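Local coordinates for protein sugar kinase (Agrobacterium tumefaciens, PDB 2RBC) that probably phosphorylates a sugar or related carbohydrate at the expense of ATP, as a putative ribokinase of the pfkB carbohydrate kinase family, at residues 86-91 with 142-147; 35-40 with 162-167; 90-95 with 117-122; 82-87 with 106-111. All coordinates share one frame; numbering follows the deposited sequence. Where two conformers were deposited one is given.

How the contacts relate
Contacts 1 and 4 lie on strand 82-90 of the ribokinase-like fold, and contact 3 begins at its end. Contact 4 pairs the beginning of this strand with strand 107-108, contact 1 sets its end against the loop 142-147, and contact 3 holds the turn into helix 93-104. Contact 2 joins strands 31-35 and 160-163 of the same large sheet; its centre is about 11 Å from that of contact 1, while those of contacts 1 and 3 are about 9 Å apart. In sequence, contacts 1, 3 and 4 fall between the two segments of contact 2, and those of contacts 3 and 4 alternate. Segment 35-40 and contact 3 link the large sheet to strands 39-45 and 121-127 of the four-stranded one.

Contact 1: 86-91 with 142-147; sequences WGAVGD and RLHEKK. With SO4 (sulfate ion), chain F.
One water molecule bridges the two segments: it accepts from Ala-88 N at 2.9 Å and lies 2.9 Å from His-144 NE2, at the edge of the imidazole and in its plane. The other ring nitrogen, ND1, is hydrogen-bonded to the hydroxyl of Tyr-139, so the ring is held at two positions and its rotation is fixed. Leu-143 CB lies over the centre of one ring face, 3.9 Å above the plane, while Ala-88 CB meets His-144 CD2 obliquely at 3.8 Å. The same methyl is 3.3 Å from Leu-143 O, a close carbon-oxygen approach. Here the loop between strand 133-138 and helix 152-155 of the pfkB-family fold lies against the end of strand 82-90, which is buried. Leu-143 extends the packing toward Gly-90: with CG anti to the carbonyl carbon (chi1 -77°), its CD2 branch lies against the peptide link, 3.5 Å from Val-89 C and 3.6 Å from Gly-90 N. Farther along, Arg-142 turns its guanidinium edge to a sulfate, probably from the crystallisation liquor, whose sulfur lies in the guanidinium plane. The three bonds to it are weak, and NH2 also forms a salt bridge with Asp-140.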
loop_
_atom_site.group_PDB
_atom_site.type_symbol
_atom_site.label_atom_id
_atom_site.label_comp_id
_atom_site.label_asym_id
_atom_site.label_seq_id
_atom_site.Cartn_x
_atom_site.Cartn_y
_atom_site.Cartn_z
ATOM N N TRP A 86 2.319 16.182 -17.293
ATOM C CA TRP A 86 3.750 15.896 -17.348
ATOM C C TRP A 86 4.093 15.605 -15.920
ATOM O O TRP A 86 3.730 16.335 -15.031
ATOM C CB TRP A 86 4.575 17.086 -17.836
ATOM C CG TRP A 86 4.357 17.436 -19.268
ATOM C CD1 TRP A 86 3.582 16.763 -20.188
ATOM C CD2 TRP A 86 4.945 18.532 -19.971
ATOM N NE1 TRP A 86 3.643 17.395 -21.418
ATOM C CE2 TRP A 86 4.468 18.484 -21.308
ATOM C CE3 TRP A 86 5.827 19.556 -19.604
ATOM C CZ2 TRP A 86 4.861 19.409 -22.275
ATOM C CZ3 TRP A 86 6.197 20.497 -20.585
ATOM C CH2 TRP A 86 5.711 20.411 -21.888
ATOM N N GLY A 87 4.762 14.497 -15.714
ATOM C CA GLY A 87 5.003 13.967 -14.383
ATOM C C GLY A 87 5.922 12.813 -14.664
ATOM O O GLY A 87 6.183 12.515 -15.835
ATOM N N ALA A 88 6.434 12.184 -13.620
ATOM C CA ALA A 88 7.391 11.097 -13.757
ATOM C C ALA A 88 6.913 9.874 -13.000
ATOM O O ALA A 88 6.369 9.985 -11.900
ATOM C CB ALA A 88 8.820 11.518 -13.249
ATOM N N VAL A 89 7.130 8.705 -13.605
ATOM C CA VAL A 89 6.985 7.421 -12.917
ATOM C C VAL A 89 8.286 6.684 -13.129
ATOM O O VAL A 89 9.063 7.042 -14.012
ATOM C CB VAL A 89 5.786 6.557 -13.448
ATOM C CG1 VAL A 89 4.447 7.170 -13.049
ATOM C CG2 VAL A 89 5.878 6.336 -14.934
ATOM N N GLY A 90 8.518 5.637 -12.354
ATOM C CA GLY A 90 9.612 4.725 -12.645
ATOM C C GLY A 90 9.233 3.666 -13.673
ATOM O O GLY A 90 8.069 3.487 -14.007
ATOM N N ASP A 91 10.235 2.966 -14.175
ATOM C CA ASP A 91 10.018 1.807 -15.044
ATOM C C ASP A 91 9.694 0.587 -14.185
ATOM O O ASP A 91 10.459 -0.377 -14.142
ATOM C CB ASP A 91 11.245 1.530 -15.942
ATOM C CG ASP A 91 12.552 1.443 -15.160
ATOM O OD1 ASP A 91 12.579 1.854 -13.984
ATOM O OD2 ASP A 91 13.563 1.001 -15.745
ATOM N N ARG A 142 14.851 10.449 -7.344
ATOM C CA ARG A 142 15.374 10.137 -8.676
ATOM C C ARG A 142 14.329 10.279 -9.767
ATOM O O ARG A 142 14.668 10.379 -10.942
ATOM C CB ARG A 142 15.914 8.732 -8.728
ATOM C CG ARG A 142 17.151 8.506 -7.853
ATOM C CD ARG A 142 17.606 7.049 -7.895
ATOM N NE ARG A 142 16.576 6.138 -7.423
ATOM C CZ ARG A 142 16.770 4.854 -7.132
ATOM N NH1 ARG A 142 17.983 4.296 -7.260
ATOM N NH2 ARG A 142 15.741 4.116 -6.706
ATOM N N LEU A 143 13.055 10.283 -9.390
ATOM C CA LEU A 143 11.990 10.545 -10.342
ATOM C C LEU A 143 12.222 11.854 -11.137
ATOM O O LEU A 143 11.932 11.927 -12.330
ATOM C CB LEU A 143 10.642 10.583 -9.607
ATOM C CG LEU A 143 10.046 9.222 -9.226
ATOM C CD1 LEU A 143 8.855 9.429 -8.310
ATOM C CD2 LEU A 143 9.670 8.458 -10.478
ATOM N N HIS A 144 12.751 12.860 -10.452
ATOM C CA HIS A 144 12.768 14.244 -10.928
ATOM C C HIS A 144 14.169 14.803 -11.036
ATOM O O HIS A 144 14.361 16.016 -10.960
ATOM C CB HIS A 144 11.936 15.116 -9.972
ATOM C CG HIS A 144 10.506 14.700 -9.892
ATOM N ND1 HIS A 144 9.863 14.470 -8.698
ATOM C CD2 HIS A 144 9.624 14.389 -10.861
ATOM C CE1 HIS A 144 8.631 14.073 -8.936
ATOM N NE2 HIS A 144 8.456 14.017 -10.243
ATOM N N GLU A 145 15.150 13.947 -11.250
ATOM C CA GLU A 145 16.546 14.387 -11.290
ATOM C C GLU A 145 17.059 14.668 -12.718
ATOM O O GLU A 145 18.193 15.138 -12.904
ATOM C CB GLU A 145 17.441 13.343 -10.616
ATOM C CG GLU A 145 17.660 12.074 -11.435
ATOM C CD GLU A 145 18.561 11.044 -10.726
ATOM O OE1 GLU A 145 19.040 11.306 -9.574
ATOM O OE2 GLU A 145 18.784 9.961 -11.335
ATOM N N LYS A 146 16.251 14.347 -13.721
ATOM C CA LYS A 146 16.645 14.513 -15.097
ATOM C C LYS A 146 15.813 15.614 -15.729
ATOM O O LYS A 146 14.662 15.877 -15.361
ATOM C CB LYS A 146 16.472 13.203 -15.838
ATOM C CG LYS A 146 17.279 13.063 -17.087
ATOM C CD LYS A 146 17.579 11.568 -17.351
ATOM C CE LYS A 146 17.779 11.244 -18.860
ATOM N NZ LYS A 146 18.610 12.271 -19.603
ATOM N N LYS A 147 16.431 16.275 -16.695
ATOM C CA LYS A 147 15.809 17.415 -17.317
ATOM C C LYS A 147 14.740 16.951 -18.306
ATOM O O LYS A 147 15.003 16.102 -19.142
ATOM C CB LYS A 147 16.887 18.263 -17.994
ATOM C CG LYS A 147 17.806 18.967 -16.981
ATOM C CD LYS A 147 18.319 20.286 -17.567
ATOM C CE LYS A 147 19.611 20.778 -16.881
ATOM N NZ LYS A 147 20.032 22.154 -17.379
HETATM S S SO4 F . 16.646 0.743 -5.368
HETATM O O1 SO4 F . 15.990 1.608 -4.384
HETATM O O2 SO4 F . 18.006 1.208 -5.639
HETATM O O3 SO4 F . 16.704 -0.620 -4.849
HETATM O O4 SO4 F . 15.879 0.741 -6.611
HETATM O O HOH W 1 5.798 13.285 -10.968
#

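Contact 2: 35-40 with 162-167; sequences VGAAVL and LVDVRW
Val-35 is bonded through both backbone atoms to the 162-167 segment: its N donates to Leu-162 O over 2.8 Å with a bent N-H...O angle of 142°, and Asp-164 N returns a nearly straight bond to Val-35 O at 3.0 Å. These bonds go to the residues flanking Val-163, the register of a parallel bridge. A water donates to Val-35 O, with a weak second bond to Leu-162 O.

The carboxylate of Asp-164 is the main side-chain link. Its OD2 receives Ala-37 N at 2.8 Å on the syn lone pair, nearly linearly (172°), while OD1 accepts Arg-166 N at 2.9 Å from above the carboxylate plane, closing an Asx turn. CG sits between the backbone N and carbonyl carbon (chi1 74°), which brings the carboxylate back over Gly-36. Asp-164 OD1 consequently comes within 3.2 Å of Gly-36 CA. Ala-69 N gives OD2 a further, weak bond.

Among apolar contacts, Val-35 and Val-163 lie side by side and point the same way, Val-35 CB to Val-163 CG1 3.9 Å. Leu-170 and Ala-171 of helix 168-180 pack on this pair. Also across the segments, Ala-37 CB touches Arg-166 CG at 4.2 Å.

Adjacent parallel strands 31-35 and 160-163 end here and their chains pass into loops, at the C-terminal ends of the parallel strands of the ribokinase-like alpha/beta fold.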
loop_
_atom_site.group_PDB
_atom_site.type_symbol
_atom_site.label_atom_id
_atom_site.label_comp_id
_atom_site.label_asym_id
_atom_site.label_seq_id
_atom_site.Cartn_x
_atom_site.Cartn_y
_atom_site.Cartn_z
ATOM N N VAL A 35 1.367 19.910 -14.402
ATOM C CA VAL A 35 2.713 19.399 -14.183
ATOM C C VAL A 35 2.945 19.094 -12.708
ATOM O O VAL A 35 2.691 19.951 -11.849
ATOM C CB VAL A 35 3.764 20.425 -14.593
ATOM C CG1 VAL A 35 5.178 19.872 -14.385
ATOM C CG2 VAL A 35 3.519 20.897 -16.061
ATOM N N GLY A 36 3.401 17.873 -12.434
ATOM C CA GLY A 36 3.833 17.475 -11.097
ATOM C C GLY A 36 3.604 16.045 -10.657
ATOM O O GLY A 36 3.907 15.107 -11.357
ATOM N N ALA A 37 3.019 15.897 -9.478
ATOM C CA ALA A 37 2.851 14.599 -8.828
ATOM C C ALA A 37 1.895 13.606 -9.482
ATOM O O ALA A 37 0.807 13.966 -9.915
ATOM C CB ALA A 37 2.460 14.821 -7.374
ATOM N N ALA A 38 2.333 12.346 -9.484
ATOM C CA ALA A 38 1.623 11.173 -10.005
ATOM C C ALA A 38 1.984 10.024 -9.072
ATOM O O ALA A 38 3.131 9.509 -9.112
ATOM C CB ALA A 38 2.042 10.867 -11.434
ATOM N N VAL A 39 1.041 9.638 -8.219
ATOM C CA VAL A 39 1.314 8.780 -7.029
ATOM C C VAL A 39 0.206 7.725 -6.965
ATOM O O VAL A 39 -0.990 8.080 -7.123
ATOM C CB VAL A 39 1.252 9.590 -5.673
ATOM C CG1 VAL A 39 1.603 8.720 -4.454
ATOM C CG2 VAL A 39 2.154 10.819 -5.703
ATOM N N LEU A 40 0.586 6.461 -6.732
ATOM C CA LEU A 40 -0.416 5.404 -6.455
ATOM C C LEU A 40 -0.777 5.393 -4.979
ATOM O O LEU A 40 -0.011 4.925 -4.143
ATOM C CB LEU A 40 0.049 4.021 -6.905
ATOM C CG LEU A 40 -1.014 2.904 -6.868
ATOM C CD1 LEU A 40 -2.114 3.198 -7.883
ATOM C CD2 LEU A 40 -0.339 1.603 -7.190
ATOM N N LEU A 162 -0.826 24.573 -15.383
ATOM C CA LEU A 162 -0.915 24.516 -13.930
ATOM C C LEU A 162 0.222 23.662 -13.413
ATOM O O LEU A 162 0.454 22.553 -13.923
ATOM C CB LEU A 162 -2.265 23.922 -13.509
ATOM C CG LEU A 162 -2.495 23.669 -12.017
ATOM C CD1 LEU A 162 -2.350 24.917 -11.154
ATOM C CD2 LEU A 162 -3.815 22.898 -11.812
ATOM N N VAL A 163 0.975 24.156 -12.426
ATOM C CA VAL A 163 2.116 23.390 -11.922
ATOM C C VAL A 163 2.010 23.290 -10.409
ATOM O O VAL A 163 1.560 24.230 -9.771
ATOM C CB VAL A 163 3.518 23.990 -12.316
ATOM C CG1 VAL A 163 3.643 24.234 -13.909
ATOM C CG2 VAL A 163 3.851 25.248 -11.489
ATOM N N ASP A 164 2.410 22.130 -9.866
ATOM C CA ASP A 164 2.564 21.932 -8.408
ATOM C C ASP A 164 4.023 22.081 -7.957
ATOM O O ASP A 164 4.882 22.405 -8.761
ATOM C CB ASP A 164 1.887 20.614 -7.955
ATOM C CG ASP A 164 2.632 19.366 -8.333
ATOM O OD1 ASP A 164 3.852 19.443 -8.580
ATOM O OD2 ASP A 164 1.988 18.263 -8.394
ATOM N N VAL A 165 4.279 21.890 -6.661
ATOM C CA VAL A 165 5.599 22.121 -6.087
ATOM C C VAL A 165 6.504 20.876 -6.153
ATOM O O VAL A 165 7.628 20.922 -5.710
ATOM C CB VAL A 165 5.516 22.605 -4.613
ATOM C CG1 VAL A 165 4.872 23.997 -4.545
ATOM C CG2 VAL A 165 4.812 21.557 -3.692
ATOM N N ARG A 166 6.037 19.800 -6.769
ATOM C CA ARG A 166 6.742 18.522 -6.702
ATOM C C ARG A 166 7.951 18.377 -7.636
ATOM O O ARG A 166 8.892 17.689 -7.306
ATOM C CB ARG A 166 5.776 17.357 -6.942
ATOM C CG ARG A 166 6.467 15.962 -6.929
ATOM C CD ARG A 166 7.136 15.634 -5.577
ATOM N NE ARG A 166 6.068 15.398 -4.623
ATOM C CZ ARG A 166 5.556 16.283 -3.760
ATOM N NH1 ARG A 166 6.061 17.511 -3.583
ATOM N NH2 ARG A 166 4.530 15.909 -3.001
ATOM N N TRP A 167 7.908 19.001 -8.798
ATOM C CA TRP A 167 8.979 18.925 -9.775
ATOM C C TRP A 167 9.397 20.375 -10.125
ATOM O O TRP A 167 9.142 20.865 -11.223
ATOM C CB TRP A 167 8.463 18.224 -11.037
ATOM C CG TRP A 167 9.534 17.730 -11.928
ATOM C CD1 TRP A 167 10.856 18.023 -11.860
ATOM C CD2 TRP A 167 9.369 16.889 -13.076
ATOM N NE1 TRP A 167 11.529 17.393 -12.866
ATOM C CE2 TRP A 167 10.645 16.663 -13.609
ATOM C CE3 TRP A 167 8.270 16.251 -13.665
ATOM C CZ2 TRP A 167 10.857 15.856 -14.729
ATOM C CZ3 TRP A 167 8.485 15.459 -14.765
ATOM C CH2 TRP A 167 9.769 15.262 -15.285
HETATM O O HOH W 2 -0.296 20.694 -11.516
#

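Contact 3: 90-95 with 117-122; sequences GDDETG and GARSAL
Gly-90 and Ser-120 have the closest alpha carbons of the two segments, 4.6 Å apart. Beside this pair, Gly-90 CA makes a CA-H...O contact with Ala-118 O at 3.2 Å. Asp-91 then forms the centre of an inverse gamma turn, and the chain enters helix 93-104.

The carboxylate of Asp-92 serves both segments. Its OD1 accepts Ser-120 OG at 2.6 Å, on the syn side and 20° out of plane, and also Gly-95 N at 2.8 Å, met nearly along the C-O axis. OD2 takes Ser-120 N at 3.0 Å in a nearly straight bond (171°). Asp-92 is therefore the N-cap of the helix and a two-oxygen acceptor for Ser-120, joining the helix start to the entrance of strand 121-127. The hydroxyl of Ser-120, anti to its carbonyl carbon (chi1 -62°), donates a hydrogen bond to Asp-92 OD1 while its OG accepts from Gly-90 N at 2.8 Å, so OG is gripped from two directions.

Beyond this polar group, Thr-94 CG2 packs on Ser-120 CB at 3.8 Å, and the threonine crosses Leu-122 at about a right angle. Both Thr-94 and Leu-122 also pack on Gln-63 of the second subunit. At the other end, Gly-117 N makes a long bond of 3.3 Å to Asp-91 OD1, doubtful because it rests on one of two conformers of the aspartate.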
loop_
_atom_site.group_PDB
_atom_site.type_symbol
_atom_site.label_atom_id
_atom_site.label_comp_id
_atom_site.label_asym_id
_atom_site.label_seq_id
_atom_site.Cartn_x
_atom_site.Cartn_y
_atom_site.Cartn_z
ATOM N N GLY A 90 8.518 5.637 -12.354
ATOM C CA GLY A 90 9.612 4.725 -12.645
ATOM C C GLY A 90 9.233 3.666 -13.673
ATOM O O GLY A 90 8.069 3.487 -14.007
ATOM N N ASP A 91 10.235 2.966 -14.175
ATOM C CA ASP A 91 10.018 1.807 -15.044
ATOM C C ASP A 91 9.694 0.587 -14.185
ATOM O O ASP A 91 10.459 -0.377 -14.142
ATOM C CB ASP A 91 11.245 1.530 -15.942
ATOM C CG ASP A 91 12.552 1.443 -15.160
ATOM O OD1 ASP A 91 12.579 1.854 -13.984
ATOM O OD2 ASP A 91 13.563 1.001 -15.745
ATOM N N ASP A 92 8.544 0.640 -13.514
ATOM C CA ASP A 92 8.129 -0.415 -12.629
ATOM C C ASP A 92 6.644 -0.654 -12.698
ATOM O O ASP A 92 5.903 0.044 -13.404
ATOM C CB ASP A 92 8.641 -0.136 -11.204
ATOM C CG ASP A 92 8.132 1.180 -10.602
ATOM O OD1 ASP A 92 7.148 1.802 -11.095
ATOM O OD2 ASP A 92 8.720 1.571 -9.572
ATOM N N GLU A 93 6.205 -1.669 -11.962
ATOM C CA GLU A 93 4.838 -2.120 -12.024
ATOM C C GLU A 93 3.887 -1.046 -11.497
ATOM O O GLU A 93 2.810 -0.838 -12.080
ATOM C CB GLU A 93 4.697 -3.446 -11.245
ATOM C CG GLU A 93 5.334 -4.631 -11.969
ATOM C CD GLU A 93 5.544 -5.845 -11.058
ATOM O OE1 GLU A 93 6.256 -5.664 -10.042
ATOM O OE2 GLU A 93 5.055 -6.972 -11.378
ATOM N N THR A 94 4.288 -0.344 -10.421
ATOM C CA THR A 94 3.517 0.798 -9.892
ATOM C C THR A 94 3.355 1.881 -10.967
ATOM O O THR A 94 2.265 2.452 -11.138
ATOM C CB THR A 94 4.159 1.380 -8.594
ATOM O OG1 THR A 94 4.289 0.349 -7.594
ATOM C CG2 THR A 94 3.338 2.567 -8.043
ATOM N N GLY A 95 4.412 2.125 -11.734
ATOM C CA GLY A 95 4.368 3.106 -12.833
ATOM C C GLY A 95 3.376 2.758 -13.928
ATOM O O GLY A 95 2.621 3.635 -14.441
ATOM N N GLY A 117 15.412 3.509 -13.724
ATOM C CA GLY A 117 15.978 3.317 -12.386
ATOM C C GLY A 117 15.346 4.040 -11.197
ATOM O O GLY A 117 15.778 3.837 -10.052
ATOM N N ALA A 118 14.351 4.895 -11.434
ATOM C CA ALA A 118 13.599 5.487 -10.332
ATOM C C ALA A 118 12.445 4.551 -9.965
ATOM O O ALA A 118 11.968 3.753 -10.788
ATOM C CB ALA A 118 13.073 6.917 -10.702
ATOM N N ARG A 119 12.008 4.653 -8.719
ATOM C CA ARG A 119 10.855 3.942 -8.254
ATOM C C ARG A 119 9.697 4.903 -8.226
ATOM O O ARG A 119 9.838 6.044 -7.781
ATOM C CB ARG A 119 11.099 3.354 -6.867
ATOM C CG ARG A 119 12.133 2.224 -6.917
ATOM C CD ARG A 119 12.516 1.747 -5.518
ATOM N NE ARG A 119 11.377 1.150 -4.841
ATOM C CZ ARG A 119 11.285 0.914 -3.528
ATOM N NH1 ARG A 119 12.281 1.215 -2.690
ATOM N NH2 ARG A 119 10.167 0.373 -3.057
ATOM N N SER A 120 8.553 4.436 -8.700
ATOM C CA SER A 120 7.348 5.256 -8.733
ATOM C C SER A 120 6.824 5.548 -7.326
ATOM O O SER A 120 6.936 4.717 -6.423
ATOM C CB SER A 120 6.241 4.556 -9.503
ATOM O OG SER A 120 6.600 4.340 -10.837
ATOM N N ALA A 121 6.202 6.721 -7.173
ATOM C CA ALA A 121 5.666 7.163 -5.905
ATOM C C ALA A 121 4.402 6.390 -5.586
ATOM O O ALA A 121 3.569 6.119 -6.453
ATOM C CB ALA A 121 5.362 8.681 -5.929
ATOM N N LEU A 122 4.259 6.062 -4.314
ATOM C CA LEU A 122 3.038 5.442 -3.805
ATOM C C LEU A 122 2.862 5.899 -2.371
ATOM O O LEU A 122 3.866 6.226 -1.703
ATOM C CB LEU A 122 3.134 3.899 -3.918
ATOM C CG LEU A 122 4.201 3.169 -3.101
ATOM C CD1 LEU A 122 3.733 2.832 -1.653
ATOM C CD2 LEU A 122 4.628 1.903 -3.846
HETATM O O HOH W 3 7.333 2.081 -6.747
#

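Contact 4: 82-87 with 106-111; sequences RASLWG and GIDTSG
Leu-85 and Ile-107 make the compact side of a beta-alpha-beta unit in which strand 82-90, helix 93-104 and the short strand 107-108 follow one another. Leu-85 CB lies 3.7 Å from Ile-107 CG2, the branch that stands anti to the isoleucine backbone N. Leu-102 of helix 93-104 touches both side chains, and helix 68-78 reaches them through Ala-69 and Ala-73. Two backbone bonds of a parallel pairing fix the register: Asp-108 N to Ala-83 O at 2.9 Å, the donor tilted 15° from the carbonyl plane, and Leu-85 N to Asp-108 O at 3.1 Å. With them goes a CA-H...O contact from Ser-84 CA to Asp-108 O.

The Asp-108 side and the two ends are looser and rely on water. Ser-84 OG approaches Asp-108 CB at 3.5 Å, but it is hydrogen-bonded to His-31 NE2 and to a water with a weak bond to Asp-108 OD2. Ser-110 N closes an Asx turn on Asp-108 OD1, and Ser-110 OG adds a second bond on the syn side. Waters join Ala-83 N to Gly-106 O at one end and Gly-87 O to Gly-111 O at the other. Another donates to Leu-85 O and Asp-108 O, accepts from Gly-111 N, and sits at the edge of the Trp-86 indole, in its plane. Trp-86 CD1 lies 3.6 Å from Gly-111 O, which also accepts from Arg-148 NH1.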
loop_
_atom_site.group_PDB
_atom_site.type_symbol
_atom_site.label_atom_id
_atom_site.label_comp_id
_atom_site.label_asym_id
_atom_site.label_seq_id
_atom_site.Cartn_x
_atom_site.Cartn_y
_atom_site.Cartn_z
ATOM N N ARG A 82 -9.807 19.663 -21.605
ATOM C CA ARG A 82 -8.884 18.602 -22.022
ATOM C C ARG A 82 -7.656 18.734 -21.165
ATOM O O ARG A 82 -7.168 19.826 -20.952
ATOM C CB ARG A 82 -8.542 18.738 -23.497
ATOM C CG ARG A 82 -9.612 18.152 -24.373
ATOM C CD ARG A 82 -9.352 18.382 -25.827
ATOM N NE ARG A 82 -9.558 19.776 -26.242
ATOM C CZ ARG A 82 -8.605 20.590 -26.733
ATOM N NH1 ARG A 82 -7.323 20.203 -26.855
ATOM N NH2 ARG A 82 -8.931 21.823 -27.112
ATOM N N ALA A 83 -7.180 17.624 -20.621
ATOM C CA ALA A 83 -6.084 17.665 -19.672
ATOM C C ALA A 83 -4.927 16.830 -20.142
ATOM O O ALA A 83 -5.112 15.675 -20.538
ATOM C CB ALA A 83 -6.560 17.125 -18.297
ATOM N N SER A 84 -3.736 17.403 -20.043
ATOM C CA SER A 84 -2.473 16.673 -20.226
ATOM C C SER A 84 -1.665 16.778 -18.946
ATOM O O SER A 84 -1.779 17.755 -18.224
ATOM C CB SER A 84 -1.669 17.264 -21.359
ATOM O OG SER A 84 -2.298 17.019 -22.586
ATOM N N LEU A 85 -0.862 15.758 -18.668
ATOM C CA LEU A 85 -0.058 15.720 -17.495
ATOM C C LEU A 85 1.399 15.381 -17.831
ATOM O O LEU A 85 1.668 14.446 -18.560
ATOM C CB LEU A 85 -0.652 14.705 -16.533
ATOM C CG LEU A 85 0.033 14.466 -15.191
ATOM C CD1 LEU A 85 -0.054 15.628 -14.255
ATOM C CD2 LEU A 85 -0.504 13.173 -14.540
ATOM N N TRP A 86 2.319 16.182 -17.293
ATOM C CA TRP A 86 3.750 15.896 -17.348
ATOM C C TRP A 86 4.093 15.605 -15.920
ATOM O O TRP A 86 3.730 16.335 -15.031
ATOM C CB TRP A 86 4.575 17.086 -17.836
ATOM C CG TRP A 86 4.357 17.436 -19.268
ATOM C CD1 TRP A 86 3.582 16.763 -20.188
ATOM C CD2 TRP A 86 4.945 18.532 -19.971
ATOM N NE1 TRP A 86 3.643 17.395 -21.418
ATOM C CE2 TRP A 86 4.468 18.484 -21.308
ATOM C CE3 TRP A 86 5.827 19.556 -19.604
ATOM C CZ2 TRP A 86 4.861 19.409 -22.275
ATOM C CZ3 TRP A 86 6.197 20.497 -20.585
ATOM C CH2 TRP A 86 5.711 20.411 -21.888
ATOM N N GLY A 87 4.762 14.497 -15.714
ATOM C CA GLY A 87 5.003 13.967 -14.383
ATOM C C GLY A 87 5.922 12.813 -14.664
ATOM O O GLY A 87 6.183 12.515 -15.835
ATOM N N GLY A 106 -9.246 9.836 -18.207
ATOM C CA GLY A 106 -9.461 10.925 -19.132
ATOM C C GLY A 106 -8.327 11.901 -19.292
ATOM O O GLY A 106 -8.515 12.941 -19.922
ATOM N N ILE A 107 -7.144 11.570 -18.782
ATOM C CA ILE A 107 -5.984 12.458 -18.841
ATOM C C ILE A 107 -5.032 11.975 -19.969
ATOM O O ILE A 107 -4.753 10.780 -20.062
ATOM C CB ILE A 107 -5.250 12.459 -17.476
ATOM C CG1 ILE A 107 -6.143 12.991 -16.333
ATOM C CG2 ILE A 107 -3.954 13.299 -17.515
ATOM C CD1 ILE A 107 -5.726 12.446 -14.930
ATOM N N ASP A 108 -4.575 12.883 -20.836
ATOM C CA ASP A 108 -3.499 12.577 -21.778
ATOM C C ASP A 108 -2.176 12.423 -21.035
ATOM O O ASP A 108 -1.614 13.397 -20.537
ATOM C CB ASP A 108 -3.361 13.693 -22.810
ATOM C CG ASP A 108 -2.352 13.373 -23.885
ATOM O OD1 ASP A 108 -1.457 12.523 -23.689
ATOM O OD2 ASP A 108 -2.490 13.982 -24.951
ATOM N N THR A 109 -1.692 11.191 -20.991
ATOM C CA THR A 109 -0.454 10.823 -20.306
ATOM C C THR A 109 0.713 10.652 -21.268
ATOM O O THR A 109 1.787 10.201 -20.887
ATOM C CB THR A 109 -0.655 9.509 -19.559
ATOM O OG1 THR A 109 -1.102 8.523 -20.495
ATOM C CG2 THR A 109 -1.656 9.692 -18.421
ATOM N N SER A 110 0.514 11.043 -22.511
ATOM C CA SER A 110 1.483 10.797 -23.548
ATOM C C SER A 110 2.820 11.533 -23.362
ATOM O O SER A 110 3.813 11.112 -23.927
ATOM C CB SER A 110 0.884 11.113 -24.916
ATOM O OG SER A 110 0.689 12.484 -25.081
ATOM N N GLY A 111 2.838 12.615 -22.609
ATOM C CA GLY A 111 4.066 13.320 -22.268
ATOM C C GLY A 111 4.643 13.031 -20.896
ATOM O O GLY A 111 5.509 13.752 -20.427
HETATM O O HOH W 4 -8.635 15.172 -21.110
HETATM O O HOH W 5 -0.515 16.679 -24.567
HETATM O O HOH W 6 0.878 14.125 -21.154
HETATM O O HOH W 7 6.788 14.516 -18.172
#